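Local coordinates for Kcn28 (Kitasatospora, PDB 6J32), which is of unknown function but belongs to the erythromycin biosynthesis protein CIII-like family, with a GT-B fold of two Rossmann-like domains, at residues 11-16 and 58-63; 83-88 and 112-117; 102-107 and 121-126; 137-142 and 197-202; 191-196 and 310-315. All blocks are in the same frame, centred on the assembly; numbering follows the deposited sequence.

Interaction 1 (11-16 and 58-63); sequences AMVSVP and VPYTSA
Tyr-60 points its phenol at the backbone just past strand 9-13, where its OH donates a hydrogen bond to the carbonyl O of Ser-14 (2.7 Å). The acceptor lies in the plane of the ring, at its edge. Seen from the carbonyl, the approach is bent, with a C=O...donor angle of 144°, and the hydroxyl is tilted 24° from the carbonyl plane. A chi1 of 77°, which sets CG between the backbone N and the carbonyl carbon, directs the ring to segment 11-16. Two valines border it: Val-15 CG1 packs 3.9 Å from Tyr-60 OH, and Val-13 CG1 reaches Tyr-60 CE2 more loosely at 4.5 Å. A second patch forms further on, where the Pro-16 ring rests against the side chain of Ser-62. Pro-16 CD is 3.5 Å from Ser-62 OG, while Pro-16 CG is 3.7 Å from Ser-62 CB. Ser-62 OG is hydrogen-bonded to the backbone N of Leu-64, and the hydroxyl of Ser-14 to the carbonyl of His-20. Strands 9-13 and 56-59 belong to one parallel sheet with strand 37-42 between them, so the tyrosine bridges the loops that leave their C-terminal ends. Met-91 and Gln-94 of helix 77-99 pack against its side chain, and Thr-61 OG1 is hydrogen-bonded to the carbonyl O of Pro-44 of a neighbouring subunit.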
# COMPACT_ATOMS: atom_id res chain seq x y z
N ALA B 11 -7.10 -22.71 11.32
CA ALA B 11 -7.11 -21.39 10.69
C ALA B 11 -6.99 -20.31 11.76
O ALA B 11 -7.86 -20.19 12.63
CB ALA B 11 -8.38 -21.18 9.87
N MET B 12 -5.91 -19.55 11.69
CA MET B 12 -5.68 -18.41 12.57
C MET B 12 -6.00 -17.12 11.83
O MET B 12 -5.66 -16.98 10.65
CB MET B 12 -4.22 -18.40 13.05
CG MET B 12 -3.80 -17.16 13.82
SD MET B 12 -4.58 -17.03 15.43
CE MET B 12 -4.02 -15.40 15.95
N VAL B 13 -6.68 -16.20 12.50
CA VAL B 13 -7.05 -14.90 11.93
C VAL B 13 -6.62 -13.81 12.90
O VAL B 13 -6.95 -13.87 14.09
CB VAL B 13 -8.56 -14.80 11.67
CG1 VAL B 13 -8.87 -13.52 10.90
CG2 VAL B 13 -9.07 -16.02 10.92
N SER B 14 -5.91 -12.80 12.39
CA SER B 14 -5.49 -11.69 13.23
C SER B 14 -5.49 -10.40 12.41
O SER B 14 -5.98 -10.37 11.28
CB SER B 14 -4.11 -11.97 13.85
OG SER B 14 -3.81 -11.00 14.84
N VAL B 15 -4.93 -9.35 12.99
CA VAL B 15 -4.92 -8.01 12.39
C VAL B 15 -3.47 -7.56 12.32
O VAL B 15 -2.59 -8.13 12.98
CB VAL B 15 -5.80 -7.02 13.19
CG1 VAL B 15 -7.25 -7.51 13.24
CG2 VAL B 15 -5.25 -6.82 14.58
N PRO B 16 -3.16 -6.55 11.49
CA PRO B 16 -1.74 -6.19 11.27
C PRO B 16 -1.05 -5.52 12.45
O PRO B 16 0.18 -5.49 12.46
CB PRO B 16 -1.80 -5.23 10.07
CG PRO B 16 -3.19 -5.29 9.54
CD PRO B 16 -4.06 -5.73 10.66
N VAL B 58 -2.97 -16.31 4.36
CA VAL B 58 -4.22 -16.09 3.64
C VAL B 58 -4.47 -14.59 3.63
O VAL B 58 -5.00 -14.04 4.61
CB VAL B 58 -5.38 -16.86 4.27
CG1 VAL B 58 -6.68 -16.55 3.55
CG2 VAL B 58 -5.10 -18.36 4.24
N PRO B 59 -4.12 -13.87 2.57
CA PRO B 59 -4.16 -12.41 2.64
C PRO B 59 -5.58 -11.89 2.57
O PRO B 59 -6.43 -12.43 1.85
CB PRO B 59 -3.35 -11.98 1.41
CG PRO B 59 -3.56 -13.10 0.43
CD PRO B 59 -3.62 -14.36 1.27
N TYR B 60 -5.84 -10.85 3.35
CA TYR B 60 -7.05 -10.06 3.24
C TYR B 60 -6.65 -8.61 3.48
O TYR B 60 -5.64 -8.34 4.13
CB TYR B 60 -8.16 -10.51 4.21
CG TYR B 60 -7.98 -10.08 5.65
CD1 TYR B 60 -8.34 -8.80 6.07
CD2 TYR B 60 -7.49 -10.96 6.60
CE1 TYR B 60 -8.18 -8.40 7.39
CE2 TYR B 60 -7.33 -10.57 7.93
CZ TYR B 60 -7.67 -9.30 8.31
OH TYR B 60 -7.52 -8.91 9.62
N THR B 61 -7.43 -7.69 2.93
CA THR B 61 -7.14 -6.27 3.06
C THR B 61 -7.74 -5.75 4.36
O THR B 61 -8.96 -5.79 4.54
CB THR B 61 -7.68 -5.49 1.87
OG1 THR B 61 -7.04 -5.95 0.67
CG2 THR B 61 -7.42 -4.00 2.06
N SER B 62 -6.89 -5.25 5.25
CA SER B 62 -7.34 -4.72 6.52
C SER B 62 -7.63 -3.23 6.38
O SER B 62 -6.89 -2.51 5.70
CB SER B 62 -6.29 -4.95 7.61
OG SER B 62 -6.63 -4.24 8.79
N ALA B 63 -8.70 -2.78 7.03
CA ALA B 63 -9.05 -1.36 7.04
C ALA B 63 -8.54 -0.64 8.28
O ALA B 63 -8.78 0.57 8.41
CB ALA B 63 -10.56 -1.19 6.93

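Interaction 2 (83-88 and 112-117); sequences VFLDDA and LAYPAR
Leu-112 opens the contact by sending CD1 to the ring of Phe-84, 4.1 Å from CE1; the two side chains run at a slant to one another, and the methyl approaches the ring obliquely. Tyr-114 comes next and carries much of the packing. With chi1 at 54° its CG sits over its own backbone, between N and the carbonyl carbon, and the phenol extends to helix 77-99. There the methyl of Ala-88 lies against the hydroxyl end of the ring, CB being 3.3 Å from Tyr-114 OH and 3.7 Å from Tyr-114 CZ. No direct hydrogen bond joins the segments, but a water does: it donates to the carbonyl O of Phe-84 at 2.8 Å and is hydrogen-bonded to Tyr-114 OH at 3.1 Å. The phenol is thus tied to the backbone of the helix by way of solvent, beside the methyl of Ala-88. Pro-115 follows, its CD lying over one face of the Tyr-114 ring, toward the rim. Pro-115 CG packs against Ala-88, 3.4 Å from its carbonyl O and 3.8 Å from its CB. Trp-167 of helix 160-170 and Leu-181 also touch Tyr-114. This is a beta-alpha loop of a Rossmann-like domain: the connection from strand 106-110 into helix 115-122 packs against helix 77-99, the helix that precedes the strand.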
# COMPACT_ATOMS: atom_id res chain seq x y z
N VAL B 83 -14.48 3.07 13.00
CA VAL B 83 -13.40 2.51 12.19
C VAL B 83 -13.23 1.02 12.46
O VAL B 83 -12.99 0.24 11.53
CB VAL B 83 -12.10 3.29 12.44
CG1 VAL B 83 -10.99 2.77 11.53
CG2 VAL B 83 -12.32 4.78 12.21
N PHE B 84 -13.33 0.61 13.73
CA PHE B 84 -13.22 -0.81 14.05
C PHE B 84 -14.36 -1.61 13.44
O PHE B 84 -14.17 -2.75 13.01
CB PHE B 84 -13.18 -1.01 15.56
CG PHE B 84 -11.84 -0.73 16.18
CD1 PHE B 84 -10.74 -1.51 15.87
CD2 PHE B 84 -11.68 0.32 17.07
CE1 PHE B 84 -9.50 -1.25 16.43
CE2 PHE B 84 -10.44 0.58 17.63
CZ PHE B 84 -9.35 -0.20 17.31
N LEU B 85 -15.56 -1.03 13.40
CA LEU B 85 -16.70 -1.73 12.82
C LEU B 85 -16.53 -1.91 11.32
O LEU B 85 -16.90 -2.95 10.77
CB LEU B 85 -18.00 -0.99 13.15
CG LEU B 85 -19.30 -1.75 12.86
CD1 LEU B 85 -19.20 -3.20 13.34
CD2 LEU B 85 -20.47 -1.05 13.53
N ASP B 86 -15.99 -0.90 10.64
CA ASP B 86 -15.78 -1.01 9.20
C ASP B 86 -14.83 -2.16 8.87
O ASP B 86 -15.06 -2.91 7.91
CB ASP B 86 -15.23 0.30 8.64
CG ASP B 86 -16.19 1.46 8.83
OD1 ASP B 86 -17.41 1.23 8.90
OD2 ASP B 86 -15.71 2.62 8.91
N ASP B 87 -13.76 -2.32 9.65
CA ASP B 87 -12.81 -3.40 9.39
C ASP B 87 -13.43 -4.76 9.63
O ASP B 87 -13.17 -5.71 8.88
CB ASP B 87 -11.56 -3.22 10.24
CG ASP B 87 -10.51 -4.27 9.94
OD1 ASP B 87 -10.10 -4.37 8.76
OD2 ASP B 87 -10.09 -4.98 10.88
N ALA B 88 -14.24 -4.88 10.69
CA ALA B 88 -14.95 -6.13 10.92
C ALA B 88 -15.92 -6.42 9.78
O ALA B 88 -16.03 -7.57 9.33
CB ALA B 88 -15.70 -6.07 12.25
N LEU B 112 -9.55 -8.84 17.93
CA LEU B 112 -10.04 -7.91 16.92
C LEU B 112 -10.47 -8.61 15.64
O LEU B 112 -10.91 -7.93 14.71
CB LEU B 112 -8.97 -6.86 16.58
CG LEU B 112 -8.64 -5.81 17.64
CD1 LEU B 112 -7.64 -4.80 17.08
CD2 LEU B 112 -9.90 -5.10 18.12
N ALA B 113 -10.39 -9.93 15.56
CA ALA B 113 -10.78 -10.68 14.38
C ALA B 113 -11.99 -11.57 14.66
O ALA B 113 -12.09 -12.69 14.16
CB ALA B 113 -9.62 -11.51 13.85
N TYR B 114 -12.93 -11.06 15.45
CA TYR B 114 -14.15 -11.79 15.76
C TYR B 114 -15.03 -12.11 14.55
O TYR B 114 -15.87 -13.01 14.66
CB TYR B 114 -14.98 -11.02 16.81
CG TYR B 114 -15.29 -9.59 16.45
CD1 TYR B 114 -16.44 -9.26 15.75
CD2 TYR B 114 -14.44 -8.56 16.84
CE1 TYR B 114 -16.73 -7.95 15.43
CE2 TYR B 114 -14.71 -7.25 16.52
CZ TYR B 114 -15.87 -6.95 15.82
OH TYR B 114 -16.15 -5.63 15.51
N PRO B 115 -14.90 -11.43 13.39
CA PRO B 115 -15.62 -11.94 12.20
C PRO B 115 -15.33 -13.40 11.91
O PRO B 115 -16.20 -14.09 11.35
CB PRO B 115 -15.11 -11.03 11.08
CG PRO B 115 -14.92 -9.74 11.75
CD PRO B 115 -14.38 -10.07 13.13
N ALA B 116 -14.16 -13.90 12.30
CA ALA B 116 -13.88 -15.32 12.17
C ALA B 116 -14.83 -16.16 13.02
O ALA B 116 -15.18 -17.27 12.64
CB ALA B 116 -12.44 -15.62 12.56
N ARG B 117 -15.23 -15.64 14.19
CA ARG B 117 -16.21 -16.37 14.99
C ARG B 117 -17.56 -16.42 14.29
O ARG B 117 -18.23 -17.46 14.30
CB ARG B 117 -16.35 -15.73 16.37
CG ARG B 117 -17.32 -16.50 17.25
CD ARG B 117 -17.74 -15.75 18.50
NE ARG B 117 -18.65 -16.58 19.29
CZ ARG B 117 -19.20 -16.22 20.44
NH1 ARG B 117 -18.94 -15.02 20.96
NH2 ARG B 117 -20.01 -17.05 21.08
O HOH W 1 -13.22 -4.68 14.86

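Interaction 3 (102-107 and 121-126); sequences DRPDVF and MNWGIP
Arg-103 lays its guanidinium flat on the indole of Trp-123, the planes only 5° apart. Arg-103 CZ stands 3.5 Å from the centroid of the Trp-123 five-membered ring, almost straight above it, in a cation-pi stack. The extended chain keeps the rest of the arginine over the same face, and Arg-103 CD makes a CH-pi contact with the six-membered ring of Trp-123, 3.9 Å from its centroid. Trp-123 CZ3 meets the edge of the Phe-107 ring, 4.2 Å from CE2. Ile-125 is a second bump, which pushes into the bend of segment 102-107: its CD1 fits tightly against the carbonyl O of Pro-104 (3.2 Å), and its CG2 sits 3.4 Å from the carbonyl O of Asp-105. Pro-126 fills the next hollow, with CD likewise against Asp-105 O. Beyond it the backbones pair, Phe-107 N donating to Pro-126 O at 3.0 Å with an N-H...O angle of 167°. Strand 106-110 thereby starts its parallel pairing with strand 127-131, closing a beta-alpha-beta unit through helix 115-122. Chemically, NH2 at the edge of the guanidinium keeps a salt bridge to Glu-100, which probably helps hold the group flat, while its face stacks on the indole.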
# COMPACT_ATOMS: atom_id res chain seq x y z
N ASP B 102 -12.51 -24.35 1.54
CA ASP B 102 -11.35 -24.88 2.25
C ASP B 102 -11.55 -24.68 3.75
O ASP B 102 -10.71 -24.12 4.45
CB ASP B 102 -10.06 -24.23 1.76
CG ASP B 102 -8.82 -24.96 2.24
OD1 ASP B 102 -8.94 -26.11 2.70
OD2 ASP B 102 -7.72 -24.37 2.15
N ARG B 103 -12.68 -25.18 4.24
CA ARG B 103 -13.10 -24.87 5.60
C ARG B 103 -12.18 -25.55 6.61
O ARG B 103 -11.76 -26.70 6.40
CB ARG B 103 -14.54 -25.30 5.81
CG ARG B 103 -15.49 -24.70 4.78
CD ARG B 103 -16.94 -24.81 5.19
NE ARG B 103 -17.81 -24.11 4.25
CZ ARG B 103 -19.13 -24.09 4.33
NH1 ARG B 103 -19.75 -24.72 5.32
NH2 ARG B 103 -19.84 -23.42 3.42
N PRO B 104 -11.85 -24.88 7.71
CA PRO B 104 -10.94 -25.46 8.69
C PRO B 104 -11.69 -26.27 9.74
O PRO B 104 -12.91 -26.18 9.89
CB PRO B 104 -10.30 -24.22 9.33
CG PRO B 104 -11.42 -23.22 9.32
CD PRO B 104 -12.22 -23.50 8.05
N ASP B 105 -10.92 -27.07 10.48
CA ASP B 105 -11.50 -27.82 11.59
C ASP B 105 -11.81 -26.92 12.77
O ASP B 105 -12.78 -27.16 13.50
CB ASP B 105 -10.57 -28.96 11.99
CG ASP B 105 -10.31 -29.92 10.85
OD1 ASP B 105 -11.29 -30.49 10.32
OD2 ASP B 105 -9.13 -30.10 10.46
N VAL B 106 -11.00 -25.87 12.97
CA VAL B 106 -11.20 -24.93 14.07
C VAL B 106 -10.72 -23.56 13.62
O VAL B 106 -9.81 -23.44 12.80
CB VAL B 106 -10.47 -25.41 15.36
CG1 VAL B 106 -8.97 -25.53 15.11
CG2 VAL B 106 -10.76 -24.48 16.54
N PHE B 107 -11.36 -22.52 14.14
CA PHE B 107 -10.98 -21.14 13.87
C PHE B 107 -10.33 -20.55 15.11
O PHE B 107 -10.95 -20.52 16.18
CB PHE B 107 -12.19 -20.30 13.46
CG PHE B 107 -12.35 -20.12 11.97
CD1 PHE B 107 -11.42 -19.38 11.25
CD2 PHE B 107 -13.44 -20.64 11.31
CE1 PHE B 107 -11.57 -19.20 9.89
CE2 PHE B 107 -13.59 -20.46 9.94
CZ PHE B 107 -12.65 -19.74 9.23
N MET B 121 -19.60 -19.77 13.40
CA MET B 121 -20.99 -20.04 13.78
C MET B 121 -21.83 -20.42 12.57
O MET B 121 -22.68 -21.32 12.65
CB MET B 121 -21.59 -18.83 14.50
CG MET B 121 -21.05 -18.64 15.92
SD MET B 121 -21.42 -17.02 16.62
CE MET B 121 -23.11 -17.27 17.16
N ASN B 122 -21.62 -19.75 11.43
CA ASN B 122 -22.37 -20.10 10.23
C ASN B 122 -22.10 -21.53 9.79
O ASN B 122 -23.01 -22.23 9.34
CB ASN B 122 -22.03 -19.15 9.07
CG ASN B 122 -22.40 -17.72 9.35
OD1 ASN B 122 -21.92 -16.80 8.69
ND2 ASN B 122 -23.26 -17.50 10.35
N TRP B 123 -20.85 -21.98 9.93
CA TRP B 123 -20.43 -23.27 9.41
C TRP B 123 -20.40 -24.36 10.47
O TRP B 123 -19.91 -25.46 10.20
CB TRP B 123 -19.04 -23.14 8.77
CG TRP B 123 -19.00 -22.22 7.58
CD1 TRP B 123 -20.06 -21.70 6.90
CD2 TRP B 123 -17.82 -21.71 6.93
NE1 TRP B 123 -19.63 -20.90 5.87
CE2 TRP B 123 -18.26 -20.89 5.87
CE3 TRP B 123 -16.45 -21.87 7.14
CZ2 TRP B 123 -17.36 -20.23 5.02
CZ3 TRP B 123 -15.57 -21.22 6.30
CH2 TRP B 123 -16.03 -20.41 5.25
N GLY B 124 -20.91 -24.08 11.67
CA GLY B 124 -20.88 -25.07 12.73
C GLY B 124 -19.48 -25.54 13.06
O GLY B 124 -19.25 -26.75 13.23
N ILE B 125 -18.53 -24.62 13.14
CA ILE B 125 -17.12 -24.94 13.38
C ILE B 125 -16.73 -24.37 14.73
O ILE B 125 -17.12 -23.24 15.06
CB ILE B 125 -16.24 -24.38 12.25
CG1 ILE B 125 -16.64 -25.02 10.91
CG2 ILE B 125 -14.77 -24.61 12.53
CD1 ILE B 125 -15.75 -24.61 9.76
N PRO B 126 -15.97 -25.09 15.55
CA PRO B 126 -15.53 -24.53 16.84
C PRO B 126 -14.55 -23.38 16.62
O PRO B 126 -13.73 -23.40 15.70
CB PRO B 126 -14.87 -25.71 17.55
CG PRO B 126 -14.49 -26.66 16.46
CD PRO B 126 -15.53 -26.49 15.39

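Interaction 4 (137-142 and 197-202); sequences PEKYRE and QPDADD
The two backbones come together at Pro-137 and Asp-202, whose CA atoms are 5.7 Å apart, each at one end of a turn closed by an i+3 backbone bond: Tyr-140 N binds the carbonyl of Pro-137, and Asp-202 N that of Asp-199. The Pro-137 ring is the knob of the contact. Pro-137 CG enters the bend of segment 197-202, 3.5 Å from the carbonyl O of Pro-198 and 3.7 Å from Asp-199 CB, and Pro-137 CB packs 4.0 Å from Asp-202 CB. The amide of Gln-197 borders the same ring, NE2 standing 4.0 Å from Pro-137 CG. A bend at chi2 (81°) folds Gln-197 back, so that its NE2 donates an almost straight bond to Pro-198 O at 2.9 Å; NE2 also binds the carbonyl of Val-135, and the two bonds fix how the amide is turned. Nearer the surface, Lys-139 crosses Asp-199 at about a right angle and forms a salt bridge from NZ to OD2 of Asp-199 (3.1 Å), weak as a hydrogen bond. Asp-202 OD1, 4.4 Å from Lys-139 NZ, adds a second negative charge that would probably favour the lysine's positive form. Segment 137-142 follows strand 127-131 and segment 197-202 follows strand 187-190, neighbours in the parallel sheet; contacts between such loops at the C-terminal ends of strands belong to the Rossmann-like architecture of a GT-B domain.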
# COMPACT_ATOMS: atom_id res chain seq x y z
N PRO B 137 -13.33 -8.38 32.48
CA PRO B 137 -14.20 -9.23 33.28
C PRO B 137 -15.65 -8.85 33.06
O PRO B 137 -15.98 -7.69 32.78
CB PRO B 137 -13.75 -8.95 34.72
CG PRO B 137 -12.36 -8.43 34.59
CD PRO B 137 -12.35 -7.65 33.30
N GLU B 138 -16.53 -9.84 33.20
CA GLU B 138 -17.94 -9.64 32.92
C GLU B 138 -18.65 -8.81 33.99
O GLU B 138 -19.88 -8.79 34.06
CB GLU B 138 -18.62 -10.97 32.65
CG GLU B 138 -19.15 -11.05 31.20
CD GLU B 138 -18.05 -11.10 30.12
OE1 GLU B 138 -17.03 -10.39 30.23
OE2 GLU B 138 -18.22 -11.85 29.14
N LYS B 139 -17.87 -8.16 34.86
CA LYS B 139 -18.41 -7.11 35.72
C LYS B 139 -18.09 -5.71 35.22
O LYS B 139 -18.86 -4.79 35.49
CB LYS B 139 -17.89 -7.28 37.16
CG LYS B 139 -17.15 -6.07 37.74
CD LYS B 139 -15.65 -6.16 37.48
CE LYS B 139 -14.92 -4.95 38.07
NZ LYS B 139 -15.17 -4.84 39.53
N TYR B 140 -16.99 -5.53 34.49
CA TYR B 140 -16.67 -4.22 33.93
C TYR B 140 -17.65 -3.83 32.82
O TYR B 140 -17.93 -2.63 32.65
CB TYR B 140 -15.23 -4.21 33.40
CG TYR B 140 -14.70 -2.86 32.96
CD1 TYR B 140 -13.94 -2.07 33.82
CD2 TYR B 140 -14.92 -2.39 31.67
CE1 TYR B 140 -13.44 -0.84 33.42
CE2 TYR B 140 -14.43 -1.16 31.26
CZ TYR B 140 -13.68 -0.40 32.14
OH TYR B 140 -13.19 0.82 31.73
N ARG B 141 -18.16 -4.80 32.06
CA ARG B 141 -19.17 -4.49 31.05
C ARG B 141 -20.46 -3.99 31.68
O ARG B 141 -21.03 -2.99 31.24
CB ARG B 141 -19.44 -5.71 30.16
CG ARG B 141 -18.22 -6.24 29.46
CD ARG B 141 -17.77 -5.16 28.47
NE ARG B 141 -18.83 -4.82 27.53
CZ ARG B 141 -19.31 -5.62 26.58
NH1 ARG B 141 -18.82 -6.85 26.44
NH2 ARG B 141 -20.28 -5.20 25.78
N GLU B 142 -20.95 -4.69 32.70
CA GLU B 142 -22.16 -4.21 33.36
C GLU B 142 -21.90 -2.88 34.05
O GLU B 142 -22.82 -2.06 34.18
CB GLU B 142 -22.69 -5.28 34.32
CG GLU B 142 -23.18 -6.52 33.57
CD GLU B 142 -22.96 -7.83 34.31
OE1 GLU B 142 -22.90 -7.80 35.56
OE2 GLU B 142 -22.87 -8.88 33.65
N GLN B 197 -3.70 -9.93 35.11
CA GLN B 197 -5.09 -9.75 34.69
C GLN B 197 -5.86 -9.03 35.79
O GLN B 197 -6.03 -9.60 36.88
CB GLN B 197 -5.74 -11.09 34.37
CG GLN B 197 -7.27 -11.05 34.38
CD GLN B 197 -7.88 -10.50 33.10
OE1 GLN B 197 -7.59 -10.98 32.01
NE2 GLN B 197 -8.72 -9.48 33.24
N PRO B 198 -6.32 -7.81 35.57
CA PRO B 198 -7.12 -7.12 36.60
C PRO B 198 -8.43 -7.86 36.85
O PRO B 198 -9.08 -8.34 35.91
CB PRO B 198 -7.35 -5.73 36.00
CG PRO B 198 -6.24 -5.56 35.00
CD PRO B 198 -6.03 -6.92 34.43
N ASP B 199 -8.82 -7.93 38.12
CA ASP B 199 -10.06 -8.57 38.55
C ASP B 199 -10.13 -10.02 38.05
O ASP B 199 -11.15 -10.47 37.51
CB ASP B 199 -11.28 -7.78 38.08
CG ASP B 199 -11.41 -6.44 38.78
OD1 ASP B 199 -10.54 -5.57 38.58
OD2 ASP B 199 -12.40 -6.26 39.53
N ALA B 200 -9.03 -10.75 38.24
CA ALA B 200 -8.95 -12.11 37.71
C ALA B 200 -10.02 -13.01 38.31
O ALA B 200 -10.52 -13.91 37.63
CB ALA B 200 -7.56 -12.69 37.98
N ASP B 201 -10.38 -12.78 39.58
CA ASP B 201 -11.41 -13.60 40.21
C ASP B 201 -12.78 -13.39 39.58
O ASP B 201 -13.63 -14.28 39.63
CB ASP B 201 -11.44 -13.33 41.71
CG ASP B 201 -11.17 -11.87 42.04
OD1 ASP B 201 -11.99 -11.27 42.77
OD2 ASP B 201 -10.16 -11.33 41.56
N ASP B 202 -13.01 -12.22 38.99
CA ASP B 202 -14.26 -11.94 38.29
C ASP B 202 -14.25 -12.43 36.85
O ASP B 202 -15.20 -12.14 36.10
CB ASP B 202 -14.55 -10.43 38.34
CG ASP B 202 -14.73 -9.91 39.76
OD1 ASP B 202 -13.96 -9.01 40.16
OD2 ASP B 202 -15.61 -10.42 40.48

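Interaction 5 (191-196 and 310-315); sequences LVPRFL and GIQEGL
Gln-312 reaches from helix 308-316 to the loop after strand 187-190, and most of its length finds something to touch. From CB the chain turns beside the backbone N (chi1 -63°), then runs extended. Gln-312 CG packs against Leu-196 CD1 at 4.0 Å. The amide carbon, Gln-312 CD, is 3.9 Å from the carbonyl O of Leu-191. Gln-312 OE1 slides past Pro-193, 3.2 Å from its CD, and Gln-312 NE2 ends the chain with a weak hydrogen bond to Leu-191 O (3.3 Å), bent to 152° at the hydrogen. NE2 also lies near Val-192 CG1. One helical turn on, Leu-315 sends CD1 to the edge of the Phe-195 ring, in its plane and 3.5 Å from CE1; Pro-193 CG sits over one face of that ring. Leu-196 and Leu-315 meet tip to tip, their CD1 methyls 4.0 Å apart, with Ile-311 CG2 alongside at 4.2 Å from Leu-196 CD1. Leu-376 of helix 367-381 touches both Phe-195 and Leu-315. This seam of apolar side chains round one glutamine joins a loop of the N-terminal sheet to a helix following strand 299-304 of the C-terminal sheet, part of the interface between the two Rossmann-like domains of a GT-B fold.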
# COMPACT_ATOMS: atom_id res chain seq x y z
N LEU B 191 -3.28 -14.79 26.82
CA LEU B 191 -1.82 -14.93 26.78
C LEU B 191 -1.12 -14.05 27.81
O LEU B 191 -0.05 -13.49 27.54
CB LEU B 191 -1.33 -14.63 25.37
CG LEU B 191 -1.87 -15.55 24.28
CD1 LEU B 191 -1.01 -15.47 23.03
CD2 LEU B 191 -1.96 -16.99 24.77
N VAL B 192 -1.70 -13.90 28.99
CA VAL B 192 -1.02 -13.24 30.12
C VAL B 192 -1.22 -14.12 31.35
O VAL B 192 -2.18 -14.89 31.41
CB VAL B 192 -1.56 -11.82 30.36
CG1 VAL B 192 -1.42 -10.96 29.11
CG2 VAL B 192 -3.01 -11.87 30.81
N PRO B 193 -0.33 -14.04 32.34
CA PRO B 193 -0.58 -14.76 33.59
C PRO B 193 -1.68 -14.09 34.39
O PRO B 193 -2.02 -12.92 34.18
CB PRO B 193 0.77 -14.67 34.32
CG PRO B 193 1.36 -13.39 33.80
CD PRO B 193 0.96 -13.33 32.35
N ARG B 194 -2.24 -14.85 35.34
CA ARG B 194 -3.36 -14.35 36.12
C ARG B 194 -2.99 -13.12 36.94
O ARG B 194 -3.84 -12.27 37.21
CB ARG B 194 -3.92 -15.46 37.00
CG ARG B 194 -3.04 -15.84 38.17
CD ARG B 194 -3.67 -16.94 39.02
NE ARG B 194 -5.06 -17.19 38.64
CZ ARG B 194 -5.48 -18.29 38.02
NH1 ARG B 194 -4.63 -19.26 37.70
NH2 ARG B 194 -6.76 -18.42 37.72
N PHE B 195 -1.72 -13.00 37.36
CA PHE B 195 -1.34 -11.84 38.17
C PHE B 195 -1.15 -10.58 37.35
O PHE B 195 -0.89 -9.52 37.93
CB PHE B 195 -0.08 -12.13 38.99
CG PHE B 195 1.10 -12.61 38.18
CD1 PHE B 195 1.87 -11.72 37.44
CD2 PHE B 195 1.48 -13.94 38.23
CE1 PHE B 195 2.96 -12.17 36.72
CE2 PHE B 195 2.58 -14.39 37.52
CZ PHE B 195 3.32 -13.50 36.76
N LEU B 196 -1.25 -10.65 36.02
CA LEU B 196 -1.30 -9.47 35.17
C LEU B 196 -2.70 -9.21 34.62
O LEU B 196 -2.86 -8.35 33.75
CB LEU B 196 -0.29 -9.60 34.03
CG LEU B 196 1.18 -9.56 34.45
CD1 LEU B 196 2.11 -9.64 33.25
CD2 LEU B 196 1.48 -8.32 35.27
N GLY B 310 6.13 -5.37 26.63
CA GLY B 310 7.36 -5.03 27.33
C GLY B 310 7.37 -5.55 28.76
O GLY B 310 8.40 -6.02 29.25
N ILE B 311 6.23 -5.46 29.45
CA ILE B 311 6.16 -5.88 30.84
C ILE B 311 6.46 -7.37 30.97
O ILE B 311 7.22 -7.80 31.85
CB ILE B 311 4.79 -5.52 31.43
CG1 ILE B 311 4.72 -4.02 31.69
CG2 ILE B 311 4.53 -6.31 32.71
CD1 ILE B 311 3.45 -3.58 32.35
N GLN B 312 5.85 -8.19 30.11
CA GLN B 312 6.11 -9.63 30.16
C GLN B 312 7.56 -9.96 29.82
O GLN B 312 8.11 -10.94 30.33
CB GLN B 312 5.16 -10.37 29.22
CG GLN B 312 3.70 -10.22 29.59
CD GLN B 312 2.86 -11.38 29.09
OE1 GLN B 312 2.61 -12.33 29.82
NE2 GLN B 312 2.42 -11.29 27.84
N GLU B 313 8.19 -9.15 28.97
CA GLU B 313 9.59 -9.39 28.64
C GLU B 313 10.51 -9.00 29.79
O GLU B 313 11.49 -9.71 30.08
CB GLU B 313 9.96 -8.65 27.36
CG GLU B 313 9.50 -9.36 26.09
CD GLU B 313 9.79 -8.58 24.82
OE1 GLU B 313 10.52 -7.57 24.89
OE2 GLU B 313 9.29 -8.99 23.75
N GLY B 314 10.22 -7.89 30.47
CA GLY B 314 10.97 -7.56 31.67
C GLY B 314 10.74 -8.57 32.78
O GLY B 314 11.68 -8.95 33.49
N LEU B 315 9.50 -9.02 32.93
CA LEU B 315 9.18 -10.04 33.92
C LEU B 315 9.91 -11.35 33.63
O LEU B 315 10.49 -11.96 34.53
CB LEU B 315 7.67 -10.26 33.96
CG LEU B 315 7.00 -9.97 35.29
CD1 LEU B 315 5.54 -10.38 35.23
CD2 LEU B 315 7.72 -10.74 36.38

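Overall arrangement
Interactions 1, 2 and 3 cluster in the N-terminal domain, with centres 10 to 17 Å apart. Interactions 1 and 3 meet through neighbouring strands 9-13 and 106-110, interactions 2 and 3 share helix 115-122, and Ala-63 N probably donates a hydrogen bond to Asp-87 OD1 (2.7 Å), linking interactions 1 and 2. Along the chain interaction 1 closes first, whereas the segments of 2 and 3 alternate. Interactions 4 and 5 follow, also alternating, with centres about 18 Å apart, and touch through the loop after strand 187-190. Interaction 5 alone reaches the C-terminal domain, so that one loop packs both within its own domain and across to the other.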